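Local coordinates for protein probable 2-phosphosulfolactate phosphatase (Clostridium acetobutylicum, PDB 1VR0) that probably catalyses the magnesium-dependent hydrolysis of (2R)-O-phospho-3-sulfolactate to (2R)-3-sulfolactate and phosphate, at residues A[13-18]-A[173-178]; A[33-38]-A[143-148]; A[39-44]-A[80-85]; A[84-89]-A[218-223]; A[206-209]-A[213-216]. All blocks are in the same frame, centred on the assembly; numbering follows the deposited sequence.

Contact 1: residues A[13-18]-A[173-178]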
# COMPACT_ATOMS: atom_id res chain seq x y z
N MSE A 13 -13.72 -10.72 -13.40
CA MSE A 13 -13.66 -10.24 -12.03
C MSE A 13 -12.34 -9.52 -11.65
O MSE A 13 -11.25 -10.04 -11.85
CB MSE A 13 -13.89 -11.42 -11.09
CG MSE A 13 -13.99 -11.05 -9.64
SE MSE A 13 -14.38 -12.61 -8.44
CE MSE A 13 -16.22 -13.06 -8.97
N LYS A 14 -12.48 -8.31 -11.11
CA LYS A 14 -11.37 -7.50 -10.65
C LYS A 14 -11.15 -7.69 -9.14
O LYS A 14 -12.10 -7.75 -8.37
CB LYS A 14 -11.68 -6.01 -10.90
CG LYS A 14 -12.01 -5.61 -12.38
CD LYS A 14 -12.33 -4.07 -12.57
CE LYS A 14 -12.36 -3.55 -14.03
NZ LYS A 14 -13.18 -4.36 -15.00
N ILE A 15 -9.88 -7.78 -8.72
CA ILE A 15 -9.53 -7.87 -7.32
C ILE A 15 -8.55 -6.77 -6.95
O ILE A 15 -7.51 -6.62 -7.59
CB ILE A 15 -8.95 -9.25 -6.97
CG1 ILE A 15 -9.97 -10.34 -7.35
CG2 ILE A 15 -8.63 -9.34 -5.48
CD1 ILE A 15 -9.54 -11.74 -7.09
N ASP A 16 -8.90 -5.99 -5.93
CA ASP A 16 -8.08 -4.88 -5.45
C ASP A 16 -7.77 -5.13 -3.99
O ASP A 16 -8.33 -6.02 -3.37
CB ASP A 16 -8.85 -3.55 -5.59
CG ASP A 16 -7.94 -2.32 -5.57
OD1 ASP A 16 -6.68 -2.40 -5.56
OD2 ASP A 16 -8.51 -1.20 -5.62
N LEU A 17 -6.89 -4.29 -3.44
CA LEU A 17 -6.50 -4.38 -2.05
C LEU A 17 -6.32 -2.97 -1.48
O LEU A 17 -5.76 -2.10 -2.14
CB LEU A 17 -5.20 -5.16 -1.94
CG LEU A 17 -4.70 -5.40 -0.52
CD1 LEU A 17 -3.97 -6.74 -0.50
CD2 LEU A 17 -3.78 -4.29 -0.03
N ILE A 18 -6.82 -2.76 -0.26
CA ILE A 18 -6.63 -1.53 0.45
C ILE A 18 -5.75 -1.87 1.66
O ILE A 18 -5.99 -2.86 2.35
CB ILE A 18 -7.95 -0.99 0.88
CG1 ILE A 18 -8.70 -0.49 -0.36
CG2 ILE A 18 -7.77 0.09 1.91
CD1 ILE A 18 -10.14 -0.06 -0.12
N TYR A 173 -3.06 -14.96 0.57
CA TYR A 173 -3.53 -16.32 0.69
C TYR A 173 -4.92 -16.46 0.10
O TYR A 173 -5.20 -17.43 -0.63
CB TYR A 173 -3.54 -16.73 2.16
CG TYR A 173 -4.28 -17.98 2.47
CD1 TYR A 173 -4.00 -19.17 1.80
CD2 TYR A 173 -5.23 -18.00 3.49
CE1 TYR A 173 -4.66 -20.33 2.15
CE2 TYR A 173 -5.89 -19.16 3.83
CZ TYR A 173 -5.61 -20.32 3.16
OH TYR A 173 -6.30 -21.47 3.51
N ILE A 174 -5.77 -15.50 0.43
CA ILE A 174 -7.16 -15.55 0.01
C ILE A 174 -7.26 -15.36 -1.51
O ILE A 174 -8.01 -16.06 -2.18
CB ILE A 174 -7.98 -14.54 0.81
CG1 ILE A 174 -8.04 -15.02 2.27
CG2 ILE A 174 -9.37 -14.37 0.24
CD1 ILE A 174 -8.82 -14.18 3.22
N ILE A 175 -6.49 -14.41 -2.04
CA ILE A 175 -6.44 -14.16 -3.46
C ILE A 175 -5.99 -15.44 -4.16
O ILE A 175 -6.56 -15.87 -5.15
CB ILE A 175 -5.51 -12.99 -3.76
CG1 ILE A 175 -6.16 -11.70 -3.27
CG2 ILE A 175 -5.16 -12.90 -5.24
CD1 ILE A 175 -5.19 -10.53 -3.12
N ASN A 176 -4.98 -16.10 -3.60
CA ASN A 176 -4.50 -17.33 -4.15
C ASN A 176 -5.56 -18.39 -4.22
O ASN A 176 -5.61 -19.14 -5.17
CB ASN A 176 -3.33 -17.87 -3.33
CG ASN A 176 -2.48 -18.82 -4.12
OD1 ASN A 176 -2.58 -20.02 -3.99
ND2 ASN A 176 -1.68 -18.27 -5.00
N CYS A 177 -6.38 -18.47 -3.19
CA CYS A 177 -7.48 -19.43 -3.12
C CYS A 177 -8.57 -19.13 -4.14
O CYS A 177 -9.23 -20.05 -4.65
CB CYS A 177 -8.11 -19.41 -1.72
SG CYS A 177 -7.09 -20.08 -0.36
N VAL A 178 -8.77 -17.85 -4.42
CA VAL A 178 -9.67 -17.44 -5.47
C VAL A 178 -9.12 -17.92 -6.82
O VAL A 178 -9.86 -18.43 -7.64
CB VAL A 178 -9.92 -15.93 -5.49
CG1 VAL A 178 -10.66 -15.51 -6.78
CG2 VAL A 178 -10.71 -15.50 -4.28
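A beta-alpha-beta crossover of the seven-stranded mixed sheet brings Ile15 of strand 13-18 against Ile175 and Val178 of helix 165-181. The helix follows strand 152-156 and leads into strand 185-187, and strand 13-18 lies between these two in the sheet, so the helix passes over it on the way. The contact is wholly apolar and buried. Its backbones stay well apart, with Ile15 CA 8.0 Å from Ile175 CA, and the branched side chains span the gap between them.

Ile15 works with both of its branches. The shorter one, CG2, runs alongside Ile175 and meets its CG1 at 4.1 Å, the two side chains sliding past each other in opposite directions. The longer one has CG1 beside the backbone N (chi1 -57°) and a fully extended end (chi2 179°), which carries CD1 one helical turn further, to Val178. Leu185 and Leu187 of the neighbouring strand also touch Ile15, and Ile175 spreads over Ile154 and Leu187, so the helix rests on three strands at once. On the other face of strand 13-18, Asp16 turns away from the helix, and its OD1 is hydrogen-bonded to Thr188 OG1. Ile15 and Val178 approach tip to tip, methyl CD1 of the isoleucine lying 3.9 Å from methyl CG1 of the valine.

Contact 2: residues A[33-38]-A[143-148]; sequences TAVVID and EKIVEL. With MG (magnesium ion), chain D.
Thr33 and Leu148 cross obliquely at the start of strand 33-37, while two residues further along the strand Val35 meets Ile145 at about a right angle. Strand and helix segments run almost antiparallel (167°), with their axes 10.0 Å apart. This is the geometry of another beta-alpha-beta crossover: helix 138-148 links strands 129-133 and 152-156 and passes over strand 33-37, which lies between them.

At the crossing of Thr33 and Leu148, methyl CD1 of the leucine reaches both branches of the threonine, 3.6 Å from Thr33 OG1 and 3.7 Å from Thr33 CG2. Ile145 places CG1 beside its backbone N (chi1 -76°) and extends from there, so that its CD1 comes to 3.8 Å from Val35 CG2. The polar part of the contact runs through one water. Thr33 OG1 donates to it at 2.8 Å, and the water in turn donates a hydrogen bond to the carbonyl Ile145 O at 2.7 Å.

At the far end of the strand, away from the helix, Asp38 OD1 binds the magnesium ion at 2.1 Å. Asp167, the carbonyl of Gly158 and two waters are its other ligands. The chemistry thus changes along the strand: apolar packing with a single water bridge fixes its beginning to the helix, whereas the residue just past its C-terminal end supplies a carboxylate to the metal, as is usual for active sites at the ends of parallel strands.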
# COMPACT_ATOMS: atom_id res chain seq x y z
N THR A 33 -17.68 -6.63 -3.64
CA THR A 33 -17.54 -7.59 -2.56
C THR A 33 -16.32 -7.12 -1.76
O THR A 33 -15.20 -7.16 -2.26
CB THR A 33 -17.30 -9.03 -3.10
OG1 THR A 33 -18.44 -9.47 -3.83
CG2 THR A 33 -17.04 -10.00 -2.01
N ALA A 34 -16.54 -6.64 -0.54
CA ALA A 34 -15.43 -6.23 0.34
C ALA A 34 -15.09 -7.34 1.32
O ALA A 34 -15.97 -7.91 1.95
CB ALA A 34 -15.76 -4.98 1.09
N VAL A 35 -13.81 -7.65 1.45
CA VAL A 35 -13.37 -8.66 2.38
C VAL A 35 -12.51 -7.97 3.43
O VAL A 35 -11.46 -7.44 3.11
CB VAL A 35 -12.56 -9.72 1.67
CG1 VAL A 35 -12.02 -10.75 2.66
CG2 VAL A 35 -13.40 -10.39 0.57
N VAL A 36 -12.96 -7.93 4.68
CA VAL A 36 -12.21 -7.25 5.71
C VAL A 36 -11.28 -8.24 6.43
O VAL A 36 -11.69 -9.34 6.83
CB VAL A 36 -13.14 -6.56 6.69
CG1 VAL A 36 -12.32 -5.89 7.76
CG2 VAL A 36 -14.01 -5.52 5.97
N ILE A 37 -10.02 -7.83 6.59
CA ILE A 37 -9.02 -8.66 7.25
C ILE A 37 -8.32 -7.95 8.40
O ILE A 37 -7.75 -6.88 8.24
CB ILE A 37 -8.01 -9.19 6.21
CG1 ILE A 37 -8.74 -10.14 5.26
CG2 ILE A 37 -6.90 -9.96 6.86
CD1 ILE A 37 -7.99 -10.41 3.99
N ASP A 38 -8.41 -8.54 9.59
CA ASP A 38 -7.59 -8.14 10.75
C ASP A 38 -7.19 -9.44 11.46
O ASP A 38 -7.74 -9.80 12.49
CB ASP A 38 -8.39 -7.20 11.67
CG ASP A 38 -7.54 -6.59 12.77
OD1 ASP A 38 -6.42 -6.15 12.48
OD2 ASP A 38 -7.97 -6.50 13.95
N GLU A 143 -14.39 -19.18 -1.82
CA GLU A 143 -15.56 -19.81 -2.39
C GLU A 143 -16.75 -18.86 -2.43
O GLU A 143 -17.44 -18.82 -3.43
CB GLU A 143 -15.88 -21.05 -1.62
CG GLU A 143 -17.12 -21.71 -2.15
CD GLU A 143 -17.20 -23.14 -1.78
OE1 GLU A 143 -16.18 -23.85 -1.94
OE2 GLU A 143 -18.29 -23.57 -1.33
N LYS A 144 -16.96 -18.08 -1.38
CA LYS A 144 -18.04 -17.09 -1.34
C LYS A 144 -17.84 -15.94 -2.34
O LYS A 144 -18.78 -15.47 -3.00
CB LYS A 144 -18.22 -16.56 0.08
CG LYS A 144 -19.40 -15.61 0.28
CD LYS A 144 -20.72 -16.25 0.09
CE LYS A 144 -21.83 -15.21 0.22
NZ LYS A 144 -23.20 -15.79 -0.11
N ILE A 145 -16.61 -15.51 -2.47
CA ILE A 145 -16.22 -14.52 -3.47
C ILE A 145 -16.63 -14.92 -4.87
O ILE A 145 -17.20 -14.12 -5.61
CB ILE A 145 -14.71 -14.25 -3.40
CG1 ILE A 145 -14.41 -13.40 -2.19
CG2 ILE A 145 -14.22 -13.57 -4.65
CD1 ILE A 145 -12.89 -13.33 -1.84
N VAL A 146 -16.34 -16.15 -5.24
CA VAL A 146 -16.68 -16.66 -6.56
C VAL A 146 -18.20 -16.72 -6.75
O VAL A 146 -18.71 -16.29 -7.76
CB VAL A 146 -16.06 -18.05 -6.78
CG1 VAL A 146 -16.54 -18.70 -8.08
CG2 VAL A 146 -14.54 -17.94 -6.77
N GLU A 147 -18.90 -17.23 -5.75
CA GLU A 147 -20.37 -17.32 -5.79
C GLU A 147 -20.99 -15.94 -5.98
O GLU A 147 -21.91 -15.78 -6.75
CB GLU A 147 -20.92 -17.95 -4.50
CG GLU A 147 -22.41 -18.33 -4.54
CD GLU A 147 -23.27 -17.64 -3.43
OE1 GLU A 147 -22.74 -17.19 -2.39
OE2 GLU A 147 -24.51 -17.55 -3.60
N LEU A 148 -20.46 -14.94 -5.26
CA LEU A 148 -21.01 -13.59 -5.29
C LEU A 148 -20.80 -12.93 -6.65
O LEU A 148 -21.54 -12.01 -7.02
CB LEU A 148 -20.38 -12.73 -4.21
CG LEU A 148 -20.94 -12.91 -2.82
CD1 LEU A 148 -20.21 -12.00 -1.93
CD2 LEU A 148 -22.45 -12.65 -2.77
MG MG D . -4.47 -5.81 11.65
O HOH W 1 -17.37 -11.38 -5.50
O HOH W 2 -4.04 -8.30 11.89
O HOH W 3 -2.20 -5.87 12.64

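Contact 3: residues A[39-44]-A[80-85]. With 3SL ((2R)-3-sulfolactic acid), chain E.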
# COMPACT_ATOMS: atom_id res chain seq x y z
N MSE A 39 -6.24 -10.18 10.90
CA MSE A 39 -6.05 -11.58 11.33
C MSE A 39 -5.48 -11.72 12.74
O MSE A 39 -5.69 -12.76 13.40
CB MSE A 39 -5.19 -12.37 10.34
CG MSE A 39 -3.83 -11.78 10.13
SE MSE A 39 -2.48 -13.10 9.52
CE MSE A 39 -2.72 -14.45 10.91
N LEU A 40 -4.78 -10.69 13.19
CA LEU A 40 -4.24 -10.70 14.55
C LEU A 40 -4.79 -9.51 15.26
O LEU A 40 -4.06 -8.50 15.40
CB LEU A 40 -2.70 -10.63 14.52
CG LEU A 40 -2.07 -11.95 14.07
CD1 LEU A 40 -0.54 -11.83 13.84
CD2 LEU A 40 -2.36 -13.07 15.03
N ARG A 41 -6.03 -9.58 15.76
CA ARG A 41 -6.83 -10.80 15.94
C ARG A 41 -8.32 -10.67 15.67
O ARG A 41 -9.02 -11.69 15.67
CB ARG A 41 -6.68 -11.33 17.38
CG ARG A 41 -5.28 -11.79 17.78
CD ARG A 41 -5.15 -11.94 19.28
NE ARG A 41 -5.17 -10.65 19.98
CZ ARG A 41 -5.35 -10.49 21.30
NH1 ARG A 41 -5.36 -9.28 21.83
NH2 ARG A 41 -5.51 -11.53 22.09
N ALA A 42 -8.81 -9.46 15.41
CA ALA A 42 -10.28 -9.21 15.35
C ALA A 42 -11.09 -10.11 14.41
O ALA A 42 -12.11 -10.63 14.81
CB ALA A 42 -10.60 -7.75 15.05
N THR A 43 -10.64 -10.30 13.17
CA THR A 43 -11.41 -11.13 12.26
C THR A 43 -11.21 -12.60 12.52
O THR A 43 -12.05 -13.40 12.12
CB THR A 43 -11.14 -10.84 10.79
OG1 THR A 43 -9.75 -10.93 10.50
CG2 THR A 43 -11.64 -9.47 10.46
N SER A 44 -10.12 -12.96 13.20
CA SER A 44 -9.95 -14.33 13.68
C SER A 44 -10.90 -14.61 14.84
O SER A 44 -11.43 -15.72 14.95
CB SER A 44 -8.50 -14.59 14.09
OG SER A 44 -7.68 -14.48 12.94
N GLY A 80 -16.67 -7.88 24.39
CA GLY A 80 -15.28 -8.25 24.08
C GLY A 80 -14.55 -7.27 23.17
O GLY A 80 -15.12 -6.28 22.73
N GLY A 81 -13.29 -7.58 22.89
CA GLY A 81 -12.39 -6.73 22.09
C GLY A 81 -11.15 -6.31 22.85
O GLY A 81 -10.73 -6.96 23.79
N GLU A 82 -10.57 -5.18 22.45
CA GLU A 82 -9.34 -4.69 23.11
C GLU A 82 -9.01 -3.24 22.81
O GLU A 82 -9.45 -2.67 21.80
CB GLU A 82 -8.13 -5.53 22.70
CG GLU A 82 -7.97 -5.72 21.20
CD GLU A 82 -7.45 -4.47 20.42
OE1 GLU A 82 -6.80 -3.58 20.98
OE2 GLU A 82 -7.68 -4.39 19.20
N ARG A 83 -8.18 -2.68 23.68
CA ARG A 83 -7.39 -1.50 23.37
C ARG A 83 -5.91 -1.80 23.65
O ARG A 83 -5.55 -2.33 24.71
CB ARG A 83 -7.88 -0.31 24.18
CG ARG A 83 -9.23 0.23 23.75
CD ARG A 83 -9.24 0.70 22.30
NE ARG A 83 -10.51 1.35 21.98
CZ ARG A 83 -11.48 0.84 21.21
NH1 ARG A 83 -11.37 -0.37 20.64
NH2 ARG A 83 -12.57 1.57 21.01
N LYS A 84 -5.07 -1.49 22.67
CA LYS A 84 -3.63 -1.78 22.72
C LYS A 84 -3.40 -3.29 22.94
O LYS A 84 -2.41 -3.70 23.57
CB LYS A 84 -2.95 -0.96 23.83
CG LYS A 84 -2.96 0.56 23.63
CD LYS A 84 -2.31 1.29 24.83
CE LYS A 84 -1.56 2.58 24.44
NZ LYS A 84 -0.62 3.09 25.54
N GLY A 85 -4.32 -4.11 22.45
CA GLY A 85 -4.24 -5.55 22.61
C GLY A 85 -4.71 -6.10 23.94
O GLY A 85 -4.82 -7.31 24.08
O11 3SL E . -2.52 -3.35 19.01
C1 3SL E . -2.75 -4.54 19.32
O12 3SL E . -1.93 -5.32 19.86
C2 3SL E . -4.11 -5.04 18.99
O2 3SL E . -4.45 -4.50 17.71
C3 3SL E . -4.06 -6.55 19.02
S 3SL E . -5.46 -7.22 18.43
O3S 3SL E . -6.32 -7.64 19.55
O1S 3SL E . -6.11 -6.43 17.33
O2S 3SL E . -5.10 -8.53 17.86
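Arg41 reaches Gly85 through a chain that starts with CG beside the backbone N (chi1 -65°) and bends at chi3 (-70°), bringing the guanidinium in beside the sulfonate of bound sulfolactate. Arg41 is also the N-cap residue of helix 42-51 and follows a cis peptide bond.

At one edge of the guanidinium, near its plane, NH1 faces two acceptors. It donates to sulfonate oxygen O3S at 3.0 Å, and to the carbonyl Gly85 O, also at 3.0 Å but at a poor angle, so that this second bond is weak. Arg41 NE adds a weak bond to the same O3S, at 3.3 Å. NH2 makes a salt bridge with Asp225, which helps fix the group's rotation.

Glu82 approaches the same sulfonate oxygen, its chain bent at chi2, with CG 3.0 Å from O3S. Its OE1 accepts the backbone N of Gly85 at 2.9 Å in a nearly straight bond (161°), met from above the carboxylate plane, and also pairs with Thr115 OG1. Glu82 thereby holds the turn at Gly85 whose carbonyl faces Arg41. The contact is a polar wall of the sulfolactate pocket: Arg41 probably offsets the negative charge of the sulfonate, and Asp225 probably balances the arginine in turn.

Contact 4: residues A[84-89]-A[218-223]. With 3SL ((2R)-3-sulfolactic acid), chain E.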
# COMPACT_ATOMS: atom_id res chain seq x y z
N LYS A 84 -5.07 -1.49 22.67
CA LYS A 84 -3.63 -1.78 22.72
C LYS A 84 -3.40 -3.29 22.94
O LYS A 84 -2.41 -3.70 23.57
CB LYS A 84 -2.95 -0.96 23.83
CG LYS A 84 -2.96 0.56 23.63
CD LYS A 84 -2.31 1.29 24.83
CE LYS A 84 -1.56 2.58 24.44
NZ LYS A 84 -0.62 3.09 25.54
N GLY A 85 -4.32 -4.11 22.45
CA GLY A 85 -4.24 -5.55 22.61
C GLY A 85 -4.71 -6.10 23.94
O GLY A 85 -4.82 -7.31 24.08
N LEU A 86 -5.00 -5.21 24.91
CA LEU A 86 -5.41 -5.60 26.26
C LEU A 86 -6.94 -5.64 26.44
O LEU A 86 -7.69 -4.94 25.75
CB LEU A 86 -4.84 -4.63 27.28
CG LEU A 86 -3.31 -4.57 27.42
CD1 LEU A 86 -2.91 -3.37 28.28
CD2 LEU A 86 -2.74 -5.86 28.02
N LYS A 87 -7.39 -6.44 27.39
CA LYS A 87 -8.78 -6.50 27.79
C LYS A 87 -9.21 -5.13 28.31
O LYS A 87 -8.47 -4.49 29.03
CB LYS A 87 -8.96 -7.53 28.91
CG LYS A 87 -10.38 -8.01 29.11
CD LYS A 87 -10.53 -8.80 30.41
CE LYS A 87 -11.94 -9.36 30.56
NZ LYS A 87 -12.30 -9.48 31.99
N ILE A 88 -10.42 -4.70 27.95
CA ILE A 88 -10.93 -3.40 28.34
C ILE A 88 -11.63 -3.49 29.69
O ILE A 88 -12.37 -4.43 29.94
CB ILE A 88 -11.90 -2.86 27.26
CG1 ILE A 88 -11.19 -2.76 25.90
CG2 ILE A 88 -12.46 -1.51 27.67
CD1 ILE A 88 -12.12 -2.78 24.70
N GLU A 89 -11.41 -2.51 30.57
CA GLU A 89 -11.93 -2.57 31.95
C GLU A 89 -13.45 -2.73 31.89
O GLU A 89 -14.09 -2.04 31.12
CB GLU A 89 -11.52 -1.33 32.79
CG GLU A 89 -11.20 -1.59 34.25
N MSE A 218 3.93 -10.48 20.60
CA MSE A 218 4.85 -11.21 21.43
C MSE A 218 5.00 -10.58 22.78
O MSE A 218 5.08 -11.31 23.78
CB MSE A 218 6.20 -11.38 20.76
CG MSE A 218 6.22 -12.38 19.60
SE MSE A 218 5.30 -14.14 19.91
CE MSE A 218 3.53 -13.77 19.37
N GLU A 219 5.06 -9.25 22.87
CA GLU A 219 5.29 -8.68 24.18
C GLU A 219 4.03 -8.76 25.03
O GLU A 219 4.10 -8.59 26.22
CB GLU A 219 5.88 -7.26 24.12
CG GLU A 219 4.97 -6.14 23.66
CD GLU A 219 5.45 -4.72 24.10
OE1 GLU A 219 5.98 -4.56 25.23
OE2 GLU A 219 5.23 -3.75 23.31
N LEU A 220 2.89 -9.07 24.42
CA LEU A 220 1.68 -9.36 25.18
C LEU A 220 1.54 -10.85 25.56
O LEU A 220 0.56 -11.23 26.16
CB LEU A 220 0.44 -8.92 24.40
CG LEU A 220 0.18 -7.42 24.26
CD1 LEU A 220 -0.93 -7.14 23.28
CD2 LEU A 220 -0.12 -6.78 25.61
N GLY A 221 2.52 -11.68 25.19
CA GLY A 221 2.52 -13.12 25.51
C GLY A 221 1.48 -13.93 24.74
O GLY A 221 0.98 -14.94 25.23
N LEU A 222 1.18 -13.50 23.52
CA LEU A 222 0.11 -14.10 22.76
C LEU A 222 0.58 -15.10 21.73
O LEU A 222 -0.02 -15.25 20.68
CB LEU A 222 -0.65 -12.98 22.07
CG LEU A 222 -1.14 -11.94 23.08
CD1 LEU A 222 -1.83 -10.84 22.32
CD2 LEU A 222 -2.09 -12.60 24.10
N LYS A 223 1.67 -15.81 22.03
CA LYS A 223 2.17 -16.88 21.17
C LYS A 223 1.08 -17.88 20.77
O LYS A 223 0.98 -18.24 19.60
CB LYS A 223 3.31 -17.60 21.88
CG LYS A 223 4.12 -18.50 20.96
CD LYS A 223 5.07 -19.41 21.73
CE LYS A 223 5.90 -20.28 20.77
NZ LYS A 223 6.66 -21.35 21.50
O11 3SL E . -2.52 -3.35 19.01
C1 3SL E . -2.75 -4.54 19.32
O12 3SL E . -1.93 -5.32 19.86
C2 3SL E . -4.11 -5.04 18.99
O2 3SL E . -4.45 -4.50 17.71
C3 3SL E . -4.06 -6.55 19.02
S 3SL E . -5.46 -7.22 18.43
O3S 3SL E . -6.32 -7.64 19.55
O1S 3SL E . -6.11 -6.43 17.33
O2S 3SL E . -5.10 -8.53 17.86
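The flat peptide group joining Lys84 to Gly85 meets Leu220 CD1 near its carbonyl, and the carboxylate of bound sulfolactate lies over one of its faces. The two flat groups are nearly parallel, ligand atom C1 standing 3.5 Å from Gly85 N and 3.9 Å from Lys84 C. Leu220 CD1 is 3.8 Å from Lys84 O and 3.7 Å from Gly85 CA. It also approaches carboxylate oxygen O12 of the ligand, at 4.0 Å, so one methyl group borders both the loop and the sulfolactate.

The other methyl of Leu220, CD2, meets Leu86 CD2 at 3.7 Å, the leucines lying at a slant to each other. Both place CG beside the backbone N, and Leu86 turns its end toward Leu220 even though its CB does not point there.

Gly85 has positive phi (81°) and no side chain, which permits the close approach of the Leu220 methyl to its CA. On the other segment, helix 212-219 ends in a Schellman motif at Gly221, directly after Leu220. Arg216 of the same helix is hydrogen-bonded to Lys84 O, but between the two segments the touches are those of leucine methyls, implying an apolar border to the pocket's carboxylate end.

Contact 5: residues A[206-209]-A[213-216]; sequences GFVK and HYKR. With 3SL ((2R)-3-sulfolactic acid), chain E.
A CH-pi contact between Lys209 and Tyr214 joins two consecutive short helices, 205-208 and 212-219, across the short connection between them. The second of these helices also lines the sulfolactate pocket: His213 and Arg216 face the pocket and Tyr214 the preceding helix.

His213 comes first. With CG anti to the backbone N (chi1 -173°), the imidazole presents its edge to the sulfolactate carboxylate, CE1 lying 3.5 Å from ligand C1, with O11 in the plane of the ring. Its NE2 is hydrogen-bonded to the carbonyl of Leu40, which fixes the orientation of the ring.

Tyr214 points about a quarter turn away, toward the first helix. Its CB lies 3.6 Å from the carbonyl Val208 O, and the ring then runs side by side with Lys209, both side chains pointing the same way. CG of the extended lysine chain lies over one face of the ring, 3.8 Å from the Tyr214 centroid, displaced toward the rim, and 3.5 Å from Tyr214 CZ. Phe226 meets the tyrosine edge-to-face. Further out, Lys209 CE passes the phenol oxygen OH of Tyr214.

Arg216, one turn after His213, is again on the pocket side. Its guanidinium pairs with Glu219 through NH1 and with the carbonyl of Lys84 through NH2. The chain bends at chi2 (55°), and its CG lies 3.4 Å from ligand oxygen O12.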
# COMPACT_ATOMS: atom_id res chain seq x y z
N GLY A 206 6.04 -17.88 9.07
CA GLY A 206 7.41 -17.41 8.98
C GLY A 206 7.51 -15.93 8.64
O GLY A 206 8.25 -15.19 9.25
N PHE A 207 6.73 -15.49 7.67
CA PHE A 207 6.88 -14.17 7.14
C PHE A 207 6.19 -13.13 8.01
O PHE A 207 6.60 -11.98 8.07
CB PHE A 207 6.34 -14.16 5.71
CG PHE A 207 6.69 -12.95 4.96
CD1 PHE A 207 7.87 -12.89 4.27
CD2 PHE A 207 5.86 -11.84 5.00
CE1 PHE A 207 8.22 -11.72 3.60
CE2 PHE A 207 6.20 -10.66 4.32
CZ PHE A 207 7.36 -10.61 3.62
N VAL A 208 5.15 -13.53 8.72
CA VAL A 208 4.48 -12.62 9.62
C VAL A 208 5.44 -12.12 10.71
O VAL A 208 5.31 -11.00 11.21
CB VAL A 208 3.25 -13.28 10.26
CG1 VAL A 208 2.63 -12.37 11.35
CG2 VAL A 208 2.22 -13.63 9.21
N LYS A 209 6.41 -12.96 11.08
CA LYS A 209 7.38 -12.55 12.10
C LYS A 209 8.17 -11.27 11.74
O LYS A 209 8.76 -10.66 12.61
CB LYS A 209 8.32 -13.69 12.45
CG LYS A 209 7.55 -14.80 13.10
CD LYS A 209 8.43 -15.95 13.45
CE LYS A 209 7.62 -17.14 13.89
NZ LYS A 209 8.50 -18.28 14.05
N HIS A 213 3.82 -5.41 14.09
CA HIS A 213 2.74 -5.83 14.98
C HIS A 213 3.04 -7.16 15.67
O HIS A 213 2.57 -7.41 16.75
CB HIS A 213 1.47 -6.00 14.14
CG HIS A 213 0.22 -6.28 14.91
ND1 HIS A 213 -0.28 -5.43 15.88
CD2 HIS A 213 -0.69 -7.28 14.80
CE1 HIS A 213 -1.41 -5.91 16.35
NE2 HIS A 213 -1.69 -7.04 15.72
N TYR A 214 3.79 -8.03 15.01
CA TYR A 214 4.22 -9.26 15.65
C TYR A 214 4.99 -9.02 16.94
O TYR A 214 4.84 -9.78 17.89
CB TYR A 214 5.14 -10.04 14.71
CG TYR A 214 5.55 -11.37 15.25
CD1 TYR A 214 4.65 -12.41 15.34
CD2 TYR A 214 6.85 -11.59 15.68
CE1 TYR A 214 5.03 -13.65 15.84
CE2 TYR A 214 7.24 -12.83 16.18
CZ TYR A 214 6.32 -13.85 16.27
OH TYR A 214 6.71 -15.08 16.73
N LYS A 215 5.83 -7.99 16.99
CA LYS A 215 6.58 -7.74 18.23
C LYS A 215 5.58 -7.39 19.31
O LYS A 215 5.78 -7.74 20.47
CB LYS A 215 7.67 -6.64 18.14
CG LYS A 215 8.60 -6.73 16.92
CD LYS A 215 9.82 -5.77 17.04
CE LYS A 215 10.34 -5.24 15.64
NZ LYS A 215 11.62 -4.38 15.80
N ARG A 216 4.51 -6.70 18.94
CA ARG A 216 3.49 -6.32 19.92
C ARG A 216 2.76 -7.55 20.49
O ARG A 216 2.57 -7.69 21.72
CB ARG A 216 2.47 -5.36 19.30
CG ARG A 216 1.39 -4.89 20.25
CD ARG A 216 1.96 -4.28 21.48
NE ARG A 216 0.94 -3.88 22.45
CZ ARG A 216 1.20 -3.56 23.72
NH1 ARG A 216 2.44 -3.56 24.19
NH2 ARG A 216 0.22 -3.21 24.52
O11 3SL E . -2.52 -3.35 19.01
C1 3SL E . -2.75 -4.54 19.32
O12 3SL E . -1.93 -5.32 19.86
C2 3SL E . -4.11 -5.04 18.99
O2 3SL E . -4.45 -4.50 17.71
C3 3SL E . -4.06 -6.55 19.02
S 3SL E . -5.46 -7.22 18.43
O3S 3SL E . -6.32 -7.64 19.55
O1S 3SL E . -6.11 -6.43 17.33
O2S 3SL E . -5.10 -8.53 17.86

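In the fold
Contacts 1 and 2 are buried against the larger sheet. Their centres are about 9 Å apart and their helices touch, Val178 against Ile145, each covering a strand by largely apolar packing, with one water bridge in contact 2. Contacts 3, 4 and 5 gather round the sulfolactate instead. Contacts 3 and 4 share Lys84 and Gly85, and contacts 4 and 5 share helix 212-219. Contact 3 is buried and charged; 4 and 5 are partly exposed and depend on leucine methyls or a lysine over a tyrosine ring. Strand 33-37 connects the two groups: it packs in contact 2, and beyond it Asp38 is hydrogen-bonded through its N to Thr43 of contact 3.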